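Local coordinates for ribosomal RNA processing protein 6 (Trypanosoma brucei brucei, PDB 4NLC) that probably trims RNA from its 3' end as an exosome-associated 3'-5' exoribonuclease, of which this is the catalytic domain, at residues P22-Y25 against R31-G34; A188-H191 against V195-N198; L97-F102 against G107-M112; F299-M304 against R348-K353; S52-L57 against E90-V95. The protein carries 1 engineered substitution. All blocks are in the same frame, centred on the assembly; numbering follows the deposited sequence.

In the fold
Along the chain the five contacts come in the order 1, 5, 3, 2, 4, each closing before the next opens. The centre of interaction 3 lies about 6 Å from the centre of the chain, on adjacent strands 92-100 and 108-115 of the mixed sheet in the exonuclease domain. Interaction 5 uses the start of the same strand 92-100, and the two contacts touch, M112 CG to V95 CG1 at 4.1 Å. Interactions 1 and 2 lie on opposite sides of the chain's centre, their centres about 38 Å apart. Interaction 4 belongs to the HRDC domain, its centre about 26 Å from that of interaction 3. The core thus combines a sheet-based nuclease with a separate helical domain.

Interaction 1: residues P22-Y25 against R31-G34; sequences PVYY and RHVG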
# COMPACT_ATOMS: atom_id res chain seq x y z
N PRO A 22 -8.20 13.08 5.67
CA PRO A 22 -8.65 11.79 6.21
C PRO A 22 -9.98 11.82 6.93
O PRO A 22 -10.23 12.72 7.71
CB PRO A 22 -7.51 11.40 7.16
CG PRO A 22 -6.96 12.69 7.62
CD PRO A 22 -7.14 13.68 6.51
N VAL A 23 -10.83 10.84 6.65
CA VAL A 23 -12.09 10.59 7.35
C VAL A 23 -11.72 9.35 8.17
O VAL A 23 -11.20 8.38 7.60
CB VAL A 23 -13.30 10.32 6.40
CG1 VAL A 23 -14.53 9.88 7.20
CG2 VAL A 23 -13.63 11.56 5.58
N TYR A 24 -11.92 9.40 9.50
CA TYR A 24 -11.50 8.28 10.35
C TYR A 24 -12.38 8.09 11.59
O TYR A 24 -13.02 9.04 12.07
CB TYR A 24 -10.02 8.47 10.76
CG TYR A 24 -9.83 9.69 11.64
CD1 TYR A 24 -9.80 10.97 11.09
CD2 TYR A 24 -9.79 9.57 13.03
CE1 TYR A 24 -9.73 12.10 11.90
CE2 TYR A 24 -9.64 10.69 13.84
CZ TYR A 24 -9.65 11.95 13.28
OH TYR A 24 -9.56 13.06 14.08
N TYR A 25 -12.32 6.89 12.16
CA TYR A 25 -13.05 6.50 13.35
C TYR A 25 -12.14 6.28 14.56
O TYR A 25 -11.02 5.75 14.43
CB TYR A 25 -13.88 5.25 13.07
CG TYR A 25 -15.07 5.51 12.17
CD1 TYR A 25 -14.90 5.71 10.79
CD2 TYR A 25 -16.36 5.52 12.68
CE1 TYR A 25 -16.00 5.92 9.96
CE2 TYR A 25 -17.47 5.71 11.84
CZ TYR A 25 -17.28 5.91 10.49
OH TYR A 25 -18.37 6.10 9.68
N ARG A 31 -17.17 8.74 14.03
CA ARG A 31 -16.64 9.29 12.78
C ARG A 31 -16.07 10.70 12.98
O ARG A 31 -16.72 11.55 13.58
CB ARG A 31 -17.77 9.34 11.72
CG ARG A 31 -17.33 9.70 10.31
CD ARG A 31 -18.51 9.71 9.36
NE ARG A 31 -18.11 10.01 7.99
CZ ARG A 31 -18.11 11.23 7.45
NH1 ARG A 31 -18.46 12.28 8.17
NH2 ARG A 31 -17.73 11.40 6.19
N HIS A 32 -14.87 10.94 12.43
CA HIS A 32 -14.25 12.27 12.45
C HIS A 32 -13.75 12.65 11.06
O HIS A 32 -13.43 11.78 10.25
CB HIS A 32 -13.08 12.36 13.46
CG HIS A 32 -13.42 11.90 14.85
ND1 HIS A 32 -13.86 12.79 15.81
CD2 HIS A 32 -13.38 10.66 15.39
CE1 HIS A 32 -14.07 12.07 16.90
NE2 HIS A 32 -13.79 10.78 16.70
N VAL A 33 -13.68 13.95 10.81
CA VAL A 33 -13.13 14.52 9.58
C VAL A 33 -11.83 15.23 10.00
O VAL A 33 -11.83 16.10 10.87
CB VAL A 33 -14.14 15.43 8.83
CG1 VAL A 33 -13.47 16.24 7.74
CG2 VAL A 33 -15.30 14.62 8.25
N GLY A 34 -10.73 14.76 9.44
CA GLY A 34 -9.39 15.29 9.70
C GLY A 34 -9.07 16.51 8.86
O GLY A 34 -9.95 17.07 8.19
O HOH W 1 -11.03 16.10 13.92
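Y24 and H32 form the hydrogen-bonded pair at the middle of a short antiparallel hairpin: Y24 N lies 2.9 Å from H32 O, and H32 N lies 2.7 Å from Y24 O. A third bond, G34 N to P22 O at 2.7 Å, prolongs the ladder past the strands, with a C=O...N angle of 179°. The tight side of the contact is the one bearing Y24 and H32. With chi1 at 65°, Y24 CG stands between its own N and carbonyl carbon, and the phenol ring leans across strand 31-33. There H32 CB sits over a face of the ring, 3.8 Å from its centroid, a CH-pi contact. The imidazole is slid off to the side: the planes differ by 23°, but the Y24 and H32 centroids are 5.3 Å apart and the rings barely overlap. G34, without a side chain, meets the edge of the phenol ring, and P22 CG passes 4.1 Å from G34 CA. F41 and Y165 add further packing to this side.

The side with V23, V33, Y25 and R31 is more exposed. It is loose at V23 and V33, whose CG2 atoms come no closer than 4.4 Å, but R31 still packs closely on Y25. R31 CB lies over a face of the Y25 ring, 4.0 Å from the centroid, and the extended chain beyond it carries the guanidinium to V23 CG1, which lies over one of its faces. Y25 also stacks on Y133. The directional bonds across the hairpin are therefore all backbone to backbone; its side chains contribute CH-pi and van der Waals contacts, and H32 NE2 is hydrogen-bonded to D26 instead.

Interaction 2: residues A188-H191 against V195-N198; sequences AVDH and VKLN
V189 packs against V195 and L197 where the chain, on leaving helix 185-193 of the RNase H-like exonuclease domain, turns back beside V189 and D190. The evidence for a mainly apolar contact comes from tracing V189 outward. Its CB, directed at the returning chain, lies 4.1 Å from L197 CG. The two methyl groups then divide the work. CG1, anti to the backbone N (chi1 175°), reaches into the angle between the two partners: V195 O is 3.6 Å away, V195 CB 3.8 Å, and L197 CD2 4.0 Å. The V189 and L197 side chains cross at about a right angle, with L197 CD2 near V189 CG1 and L197 CD1 near V189 CG2. F225 touches V189 and V195 from outside and continues this apolar patch.

Next along the helix, D190 adds the polar part of the contact. V195 O lies against its CA and CB, yet the angle at D190 N is too poor for a hydrogen bond. K196, bent at chi2, brings its aliphatic tail beside the carboxylate. The charges are beyond salt-bridge range and probably attract only weakly: D190 OD2 is 4.3 Å from K196 NZ, while K196 CE is nearer at 3.5 Å.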
# COMPACT_ATOMS: atom_id res chain seq x y z
N ALA A 188 14.00 -13.08 6.67
CA ALA A 188 13.65 -13.28 8.08
C ALA A 188 13.06 -14.66 8.34
O ALA A 188 13.48 -15.35 9.27
CB ALA A 188 12.65 -12.20 8.54
N VAL A 189 12.10 -15.06 7.50
CA VAL A 189 11.43 -16.35 7.63
C VAL A 189 12.43 -17.48 7.37
O VAL A 189 12.48 -18.44 8.15
CB VAL A 189 10.13 -16.44 6.79
CG1 VAL A 189 9.53 -17.83 6.85
CG2 VAL A 189 9.12 -15.39 7.26
N ASP A 190 13.27 -17.35 6.35
CA ASP A 190 14.27 -18.37 6.08
C ASP A 190 15.38 -18.41 7.17
O ASP A 190 15.78 -19.49 7.58
CB ASP A 190 14.83 -18.20 4.66
CG ASP A 190 15.85 -19.22 4.21
OD1 ASP A 190 15.80 -20.38 4.68
OD2 ASP A 190 16.66 -18.89 3.32
N HIS A 191 15.82 -17.25 7.66
CA HIS A 191 16.89 -17.18 8.67
C HIS A 191 16.46 -17.76 10.02
O HIS A 191 17.19 -18.54 10.62
CB HIS A 191 17.40 -15.73 8.83
CG HIS A 191 18.58 -15.61 9.73
ND1 HIS A 191 19.81 -16.08 9.36
CD2 HIS A 191 18.67 -15.08 10.97
CE1 HIS A 191 20.63 -15.81 10.37
NE2 HIS A 191 19.99 -15.20 11.36
N VAL A 195 12.19 -21.72 6.57
CA VAL A 195 11.07 -21.88 5.64
C VAL A 195 11.32 -20.93 4.43
O VAL A 195 11.57 -19.73 4.62
CB VAL A 195 9.67 -21.58 6.30
CG1 VAL A 195 8.54 -21.54 5.27
CG2 VAL A 195 9.35 -22.58 7.41
N LYS A 196 11.23 -21.48 3.20
CA LYS A 196 11.38 -20.67 2.00
C LYS A 196 10.01 -20.20 1.55
O LYS A 196 9.14 -21.02 1.23
CB LYS A 196 12.13 -21.41 0.88
CG LYS A 196 13.63 -21.23 1.00
CD LYS A 196 14.23 -20.47 -0.18
CE LYS A 196 15.63 -20.00 0.16
NZ LYS A 196 16.27 -19.26 -0.96
N LEU A 197 9.79 -18.88 1.57
CA LEU A 197 8.54 -18.28 1.15
C LEU A 197 8.40 -18.35 -0.37
O LEU A 197 9.40 -18.29 -1.08
CB LEU A 197 8.42 -16.83 1.64
CG LEU A 197 8.20 -16.60 3.14
CD1 LEU A 197 7.87 -15.13 3.41
CD2 LEU A 197 7.08 -17.47 3.69
N ASN A 198 7.16 -18.51 -0.86
CA ASN A 198 6.89 -18.57 -2.30
C ASN A 198 6.97 -17.16 -2.91
O ASN A 198 6.22 -16.29 -2.52
CB ASN A 198 5.54 -19.25 -2.58
CG ASN A 198 5.46 -19.92 -3.94
OD1 ASN A 198 6.16 -19.55 -4.90
ND2 ASN A 198 4.59 -20.91 -4.05

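Interaction 3: residues L97-F102 against G107-M112; sequences LEHHDF and GFTCLM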
# COMPACT_ATOMS: atom_id res chain seq x y z
N LEU A 97 -0.49 -6.57 4.44
CA LEU A 97 -1.54 -6.17 3.51
C LEU A 97 -1.14 -6.57 2.10
O LEU A 97 0.05 -6.57 1.78
CB LEU A 97 -1.68 -4.62 3.52
CG LEU A 97 -2.05 -3.86 4.80
CD1 LEU A 97 -2.04 -2.36 4.55
CD2 LEU A 97 -3.43 -4.21 5.27
N GLU A 98 -2.13 -6.85 1.23
CA GLU A 98 -1.90 -7.02 -0.21
C GLU A 98 -2.59 -5.82 -0.89
O GLU A 98 -3.57 -5.28 -0.35
CB GLU A 98 -2.34 -8.37 -0.76
CG GLU A 98 -1.68 -9.57 -0.07
CD GLU A 98 -0.17 -9.67 -0.14
OE1 GLU A 98 0.44 -9.06 -1.05
OE2 GLU A 98 0.42 -10.37 0.71
N HIS A 99 -2.04 -5.36 -2.00
CA HIS A 99 -2.49 -4.11 -2.64
C HIS A 99 -2.59 -4.21 -4.18
O HIS A 99 -2.06 -5.14 -4.77
CB HIS A 99 -1.46 -3.02 -2.21
CG HIS A 99 -1.75 -1.60 -2.59
ND1 HIS A 99 -1.18 -1.03 -3.71
CD2 HIS A 99 -2.43 -0.64 -1.91
CE1 HIS A 99 -1.59 0.23 -3.73
NE2 HIS A 99 -2.35 0.51 -2.67
N HIS A 100 -3.31 -3.26 -4.80
CA HIS A 100 -3.45 -3.19 -6.25
C HIS A 100 -3.16 -1.76 -6.72
O HIS A 100 -3.74 -0.81 -6.20
CB HIS A 100 -4.84 -3.66 -6.74
CG HIS A 100 -4.96 -3.62 -8.24
ND1 HIS A 100 -4.38 -4.60 -9.04
CD2 HIS A 100 -5.47 -2.65 -9.04
CE1 HIS A 100 -4.60 -4.23 -10.29
NE2 HIS A 100 -5.25 -3.06 -10.35
N ASP A 101 -2.33 -1.61 -7.73
CA ASP A 101 -1.98 -0.28 -8.20
C ASP A 101 -2.15 -0.06 -9.69
O ASP A 101 -2.11 1.09 -10.10
CB ASP A 101 -0.54 0.10 -7.76
CG ASP A 101 0.58 -0.84 -8.18
OD1 ASP A 101 0.58 -1.26 -9.36
OD2 ASP A 101 1.48 -1.10 -7.36
N PHE A 102 -2.28 -1.12 -10.52
CA PHE A 102 -2.37 -0.90 -11.98
C PHE A 102 -3.69 -0.29 -12.47
O PHE A 102 -3.66 0.72 -13.16
CB PHE A 102 -2.06 -2.19 -12.76
CG PHE A 102 -1.70 -1.94 -14.20
CD1 PHE A 102 -0.46 -1.41 -14.54
CD2 PHE A 102 -2.59 -2.21 -15.23
CE1 PHE A 102 -0.13 -1.16 -15.88
CE2 PHE A 102 -2.26 -1.97 -16.56
CZ PHE A 102 -1.03 -1.44 -16.87
N GLY A 107 -4.47 3.63 -6.17
CA GLY A 107 -4.28 2.25 -5.74
C GLY A 107 -5.20 1.96 -4.58
O GLY A 107 -5.85 2.87 -4.04
N PHE A 108 -5.32 0.68 -4.21
CA PHE A 108 -6.17 0.30 -3.09
C PHE A 108 -5.74 -0.99 -2.44
O PHE A 108 -5.28 -1.91 -3.12
CB PHE A 108 -7.69 0.28 -3.46
CG PHE A 108 -8.08 -0.60 -4.63
CD1 PHE A 108 -8.25 -1.97 -4.47
CD2 PHE A 108 -8.30 -0.05 -5.89
CE1 PHE A 108 -8.62 -2.77 -5.56
CE2 PHE A 108 -8.64 -0.85 -6.98
CZ PHE A 108 -8.81 -2.21 -6.81
N THR A 109 -5.97 -1.10 -1.13
CA THR A 109 -5.69 -2.33 -0.40
C THR A 109 -6.71 -3.41 -0.77
O THR A 109 -7.92 -3.16 -0.74
CB THR A 109 -5.64 -2.06 1.09
OG1 THR A 109 -4.79 -0.93 1.30
CG2 THR A 109 -5.13 -3.26 1.88
N CYS A 110 -6.21 -4.60 -1.06
CA CYS A 110 -7.03 -5.76 -1.44
C CYS A 110 -7.31 -6.77 -0.33
O CYS A 110 -8.36 -7.41 -0.33
CB CYS A 110 -6.38 -6.45 -2.63
SG CYS A 110 -6.48 -5.49 -4.14
N LEU A 111 -6.34 -6.96 0.56
CA LEU A 111 -6.39 -7.99 1.58
C LEU A 111 -5.57 -7.58 2.76
O LEU A 111 -4.59 -6.85 2.61
CB LEU A 111 -5.76 -9.24 0.97
CG LEU A 111 -6.30 -10.61 1.34
CD1 LEU A 111 -7.76 -10.79 0.89
CD2 LEU A 111 -5.39 -11.70 0.75
N MET A 112 -5.98 -8.03 3.95
CA MET A 112 -5.26 -7.78 5.20
C MET A 112 -5.06 -9.17 5.80
O MET A 112 -6.00 -9.97 5.84
CB MET A 112 -6.06 -6.87 6.16
CG MET A 112 -5.38 -6.67 7.52
SD MET A 112 -6.34 -5.64 8.66
CE MET A 112 -5.89 -4.03 8.09
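E98 pairs with L111 and C110 together. E98 N donates to L111 O at 2.8 Å, and E98 O accepts C110 N, also at 2.8 Å, along with a weaker bond from L111 N at 3.4 Å. Two consecutive residues facing one is the signature of a classic beta bulge, and the register slips by one residue between E98 and H99. Beyond it the ladder resumes with H100 N to F108 O and F108 N to H100 O, both 2.9 Å. H100 N stands 22° out of the plane of the F108 carbonyl, whereas F108 N lies in the plane of the H100 carbonyl.

Around this ladder the side chains pack on two faces. On the face of L97, H99, T109 and M112, the H99 ring bends back over the opposite strand, and F108 O lies above it, 3.3 Å from H99 CD2. Its NE2 is bound by K160, and W157 stacks on the ring. T109 OG1 turns to D161. L97 and M112 run side by side, with L97 CD2 3.7 Å from M112 CE.

On the other face, H100 CB lies over the F108 ring, and the two ring planes meet obliquely at 39°. The bulge directs C110 toward the partner strand, and its SG lies 3.6 Å from H100 CB. E98 CB meets L111 CB before the side chain bends away; its OE2 comes close to the like-charged D222 OD2, and Y218 packs on it. Central antiparallel strands of a mixed sheet, flanked by helices 152-162 and 213-224, are consistent with the RNase H-like fold of 3'-5' exonucleases.

Interaction 4: residues F299-M304 against R348-K353; sequences FNWRDM and RTNVMK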
# COMPACT_ATOMS: atom_id res chain seq x y z
N PHE A 299 2.00 13.77 -21.49
CA PHE A 299 2.20 13.29 -20.14
C PHE A 299 1.20 13.92 -19.17
O PHE A 299 0.66 13.22 -18.32
CB PHE A 299 3.67 13.48 -19.68
CG PHE A 299 3.96 12.73 -18.40
CD1 PHE A 299 3.66 13.29 -17.15
CD2 PHE A 299 4.46 11.44 -18.43
CE1 PHE A 299 3.88 12.57 -15.97
CE2 PHE A 299 4.71 10.74 -17.24
CZ PHE A 299 4.41 11.30 -16.02
N ASN A 300 0.95 15.22 -19.30
CA ASN A 300 -0.00 15.92 -18.42
C ASN A 300 -1.42 15.50 -18.71
O ASN A 300 -2.19 15.35 -17.77
CB ASN A 300 0.19 17.43 -18.45
CG ASN A 300 1.44 17.81 -17.73
OD1 ASN A 300 2.10 16.97 -17.10
ND2 ASN A 300 1.81 19.07 -17.79
N TRP A 301 -1.74 15.25 -20.00
CA TRP A 301 -3.04 14.73 -20.40
C TRP A 301 -3.21 13.30 -19.81
O TRP A 301 -4.29 12.96 -19.31
CB TRP A 301 -3.18 14.68 -21.93
CG TRP A 301 -4.49 14.07 -22.32
CD1 TRP A 301 -5.69 14.70 -22.39
CD2 TRP A 301 -4.76 12.67 -22.48
NE1 TRP A 301 -6.69 13.79 -22.61
CE2 TRP A 301 -6.15 12.53 -22.67
CE3 TRP A 301 -3.96 11.51 -22.49
CZ2 TRP A 301 -6.76 11.29 -22.92
CZ3 TRP A 301 -4.56 10.28 -22.71
CH2 TRP A 301 -5.95 10.18 -22.93
N ARG A 302 -2.16 12.46 -19.90
CA ARG A 302 -2.17 11.07 -19.44
C ARG A 302 -2.48 11.00 -17.96
O ARG A 302 -3.23 10.11 -17.55
CB ARG A 302 -0.87 10.32 -19.82
CG ARG A 302 -0.94 8.82 -19.57
CD ARG A 302 0.40 8.14 -19.80
NE ARG A 302 1.35 8.52 -18.78
CZ ARG A 302 2.21 7.70 -18.20
NH1 ARG A 302 2.26 6.42 -18.56
NH2 ARG A 302 3.01 8.13 -17.25
N ASP A 303 -1.96 11.95 -17.18
CA ASP A 303 -2.24 11.99 -15.75
C ASP A 303 -3.70 12.41 -15.48
O ASP A 303 -4.35 11.78 -14.67
CB ASP A 303 -1.24 12.87 -15.00
CG ASP A 303 -1.40 12.74 -13.49
OD1 ASP A 303 -0.86 11.76 -12.92
OD2 ASP A 303 -2.10 13.58 -12.90
N MET A 304 -4.21 13.43 -16.18
CA MET A 304 -5.60 13.88 -16.08
C MET A 304 -6.58 12.73 -16.43
O MET A 304 -7.46 12.41 -15.64
CB MET A 304 -5.87 15.12 -16.96
CG MET A 304 -5.24 16.39 -16.40
SD MET A 304 -5.35 17.90 -17.43
CE MET A 304 -6.06 19.05 -16.22
N ARG A 348 -8.58 5.56 -26.86
CA ARG A 348 -9.48 5.40 -28.01
C ARG A 348 -10.62 6.43 -27.99
O ARG A 348 -10.90 7.03 -29.02
CB ARG A 348 -10.03 3.97 -28.11
CG ARG A 348 -10.71 3.67 -29.46
CD ARG A 348 -10.89 2.18 -29.72
NE ARG A 348 -9.65 1.53 -30.15
CZ ARG A 348 -9.22 1.47 -31.41
NH1 ARG A 348 -9.92 2.04 -32.39
NH2 ARG A 348 -8.08 0.86 -31.70
N THR A 349 -11.22 6.66 -26.81
CA THR A 349 -12.33 7.62 -26.68
C THR A 349 -11.83 9.07 -26.83
O THR A 349 -12.54 9.88 -27.41
CB THR A 349 -13.20 7.36 -25.41
OG1 THR A 349 -14.14 8.41 -25.25
CG2 THR A 349 -12.41 7.26 -24.15
N ASN A 350 -10.60 9.36 -26.39
CA ASN A 350 -10.02 10.71 -26.48
C ASN A 350 -8.90 10.88 -27.51
O ASN A 350 -8.11 11.81 -27.40
CB ASN A 350 -9.55 11.17 -25.10
CG ASN A 350 -10.65 11.20 -24.08
OD1 ASN A 350 -10.82 10.27 -23.29
ND2 ASN A 350 -11.46 12.24 -24.12
N VAL A 351 -8.90 10.05 -28.58
CA VAL A 351 -7.92 10.10 -29.68
C VAL A 351 -7.84 11.48 -30.38
O VAL A 351 -6.75 11.87 -30.82
CB VAL A 351 -8.16 8.94 -30.70
CG1 VAL A 351 -9.50 9.07 -31.43
CG2 VAL A 351 -7.00 8.78 -31.67
N MET A 352 -8.98 12.21 -30.47
CA MET A 352 -9.06 13.53 -31.12
C MET A 352 -8.39 14.62 -30.28
O MET A 352 -7.82 15.56 -30.84
CB MET A 352 -10.51 13.88 -31.51
CG MET A 352 -11.10 12.94 -32.58
SD MET A 352 -10.03 12.56 -34.02
CE MET A 352 -10.12 14.12 -34.91
N LYS A 353 -8.42 14.45 -28.94
CA LYS A 353 -7.76 15.35 -27.99
C LYS A 353 -6.22 15.17 -28.09
O LYS A 353 -5.49 16.16 -28.09
CB LYS A 353 -8.26 15.07 -26.55
CG LYS A 353 -7.74 16.05 -25.50
CD LYS A 353 -8.86 16.68 -24.66
CE LYS A 353 -9.32 15.82 -23.50
NZ LYS A 353 -10.38 16.49 -22.71
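W301 projects from helix 289-309 toward N350 and K353, and these three residues make up the whole contact. The helices themselves stay apart: the nearest pair of CA atoms, those of W301 and K353, is 9.0 Å apart, which leaves the junction to side chains. W301 buries the largest share. Its CG is anti to the backbone N (chi1 177°), which directs the indole toward 348-353.

The indole is touched at two places. At the pyrrole end, K353 CE approaches the edge of the ring near its plane, 3.4 Å from W301 NE1, while K353 CG lies 3.8 Å from the same nitrogen. K353 is bent at chi2 and chi3, and that fold brings CG and CE near NE1, CE at the ring edge. An edge approach by CE is an aliphatic contact rather than a cation-pi interaction, and no hydrogen bond crosses between the segments. At the benzene end, N350 CB comes obliquely to within 3.5 Å of W301 CZ2.

N350 sits at a break between two helices: it is the first residue to leave helix 345-349 and occupies the N-cap position of helix 351-359. W301 is further packed by V316 and M317. V351, directed away from W301, packs on helix 333-339 instead. About 130 Å² is buried in total, a modest joint within a helical bundle, that of the HRDC domain, in which an aromatic side chain bridges helices whose backbones stay apart.

Interaction 5: residues S52-L57 against E90-V95; sequences SEQLLL and ETEIAV
Q54 and E92 reach each other through bent chains. In Q54 the turn comes at chi2 (-71°), folding the amide toward strand 92-100; chi2 of -81° bends the E92 chain and helps bring OE1 to the glutamine. The two side chains cross obliquely, and the resulting bond is direct: Q54 NE2 to E92 OE1 is 3.0 Å, with an N-H...O angle of 167°. The acceptor lies nearly in the amide plane of Q54, while the amide and carboxylate planes are steeply turned against each other. On the glutamate side the bond uses the anti lone pair of OE1, the one facing away from OE2.

The same oxygen takes a second bond from T91 OG1 at 2.8 Å, which comes from above the carboxylate plane. Two donors of different direction thus hold E92 OE1. Q54 NE2 has another partner as well: it donates to a water at 2.8 Å, and that water donates to T91 O at 2.9 Å, closing a bridge beside the direct bond. The far ends of both groups are also taken up. Q54 OE1 is hydrogen-bonded by the Y230 hydroxyl, and E92 OE2 forms a salt bridge with R117. Both polar atoms of each group therefore have partners, which probably limits their rotation.

The contact ties the 3-10 turn 52-54, in the long connection between helix 42-46 and strand 71-74, to the beginning of strand 92-100, with helix 226-238 packing on E92 through L227 and strand 145-148 meeting Q54 and E92 through V145.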
# COMPACT_ATOMS: atom_id res chain seq x y z
N SER A 52 5.75 -2.08 29.02
CA SER A 52 6.94 -2.55 29.74
C SER A 52 7.22 -4.06 29.61
O SER A 52 8.39 -4.44 29.51
CB SER A 52 6.89 -2.12 31.21
OG SER A 52 5.81 -2.74 31.89
N GLU A 53 6.16 -4.92 29.54
CA GLU A 53 6.32 -6.37 29.36
C GLU A 53 6.99 -6.70 28.01
O GLU A 53 7.68 -7.71 27.90
CB GLU A 53 4.96 -7.09 29.47
CG GLU A 53 4.41 -7.23 30.88
CD GLU A 53 5.15 -8.16 31.82
OE1 GLU A 53 5.26 -9.37 31.50
OE2 GLU A 53 5.56 -7.70 32.91
N GLN A 54 6.80 -5.84 27.00
CA GLN A 54 7.39 -6.04 25.67
C GLN A 54 8.90 -5.78 25.65
O GLN A 54 9.57 -6.25 24.74
CB GLN A 54 6.67 -5.20 24.59
CG GLN A 54 5.21 -5.58 24.38
CD GLN A 54 4.98 -6.92 23.72
OE1 GLN A 54 5.89 -7.56 23.21
NE2 GLN A 54 3.74 -7.36 23.69
N LEU A 55 9.42 -5.04 26.65
CA LEU A 55 10.84 -4.67 26.75
C LEU A 55 11.70 -5.61 27.60
O LEU A 55 12.90 -5.37 27.73
CB LEU A 55 10.97 -3.21 27.21
CG LEU A 55 10.14 -2.23 26.38
CD1 LEU A 55 9.66 -1.05 27.20
CD2 LEU A 55 10.83 -1.84 25.06
N LEU A 56 11.11 -6.72 28.11
CA LEU A 56 11.80 -7.76 28.89
C LEU A 56 12.35 -8.88 28.00
O LEU A 56 11.83 -9.12 26.90
CB LEU A 56 10.82 -8.41 29.89
CG LEU A 56 10.20 -7.52 30.96
CD1 LEU A 56 9.01 -8.19 31.58
CD2 LEU A 56 11.23 -7.15 32.04
N LEU A 57 13.35 -9.61 28.49
CA LEU A 57 13.88 -10.76 27.76
C LEU A 57 12.95 -11.94 28.05
O LEU A 57 12.80 -12.34 29.21
CB LEU A 57 15.34 -11.06 28.14
CG LEU A 57 16.08 -12.08 27.26
CD1 LEU A 57 16.54 -11.46 25.93
CD2 LEU A 57 17.28 -12.67 27.99
N GLU A 90 -5.27 -10.17 22.75
CA GLU A 90 -3.85 -10.41 22.45
C GLU A 90 -2.98 -9.23 22.88
O GLU A 90 -3.46 -8.11 22.97
CB GLU A 90 -3.67 -10.68 20.94
CG GLU A 90 -4.58 -11.76 20.36
CD GLU A 90 -4.38 -13.18 20.89
OE1 GLU A 90 -5.36 -13.95 20.89
OE2 GLU A 90 -3.25 -13.52 21.30
N THR A 91 -1.71 -9.49 23.17
CA THR A 91 -0.76 -8.43 23.54
C THR A 91 0.13 -8.06 22.34
O THR A 91 0.83 -7.04 22.36
CB THR A 91 0.06 -8.84 24.78
OG1 THR A 91 0.68 -10.10 24.53
CG2 THR A 91 -0.79 -8.91 26.05
N GLU A 92 0.12 -8.90 21.30
CA GLU A 92 0.85 -8.70 20.06
C GLU A 92 0.22 -9.48 18.92
O GLU A 92 -0.16 -10.64 19.09
CB GLU A 92 2.37 -8.94 20.17
CG GLU A 92 2.81 -10.38 20.37
CD GLU A 92 2.73 -10.90 21.78
OE1 GLU A 92 2.88 -10.09 22.73
OE2 GLU A 92 2.49 -12.12 21.94
N ILE A 93 0.10 -8.82 17.75
CA ILE A 93 -0.48 -9.42 16.54
C ILE A 93 0.42 -9.07 15.40
O ILE A 93 1.06 -8.01 15.45
CB ILE A 93 -1.95 -8.97 16.27
CG1 ILE A 93 -2.04 -7.47 15.81
CG2 ILE A 93 -2.89 -9.26 17.47
CD1 ILE A 93 -3.46 -6.95 15.43
N ALA A 94 0.47 -9.94 14.37
CA ALA A 94 1.29 -9.73 13.16
C ALA A 94 0.34 -9.35 12.06
O ALA A 94 -0.70 -9.99 11.90
CB ALA A 94 2.03 -11.00 12.79
N VAL A 95 0.66 -8.27 11.34
CA VAL A 95 -0.18 -7.74 10.28
C VAL A 95 0.62 -7.56 8.98
O VAL A 95 1.80 -7.20 9.00
CB VAL A 95 -0.91 -6.42 10.71
CG1 VAL A 95 -1.97 -6.00 9.68
CG2 VAL A 95 -1.53 -6.51 12.11
O HOH W 2 1.70 -5.79 24.79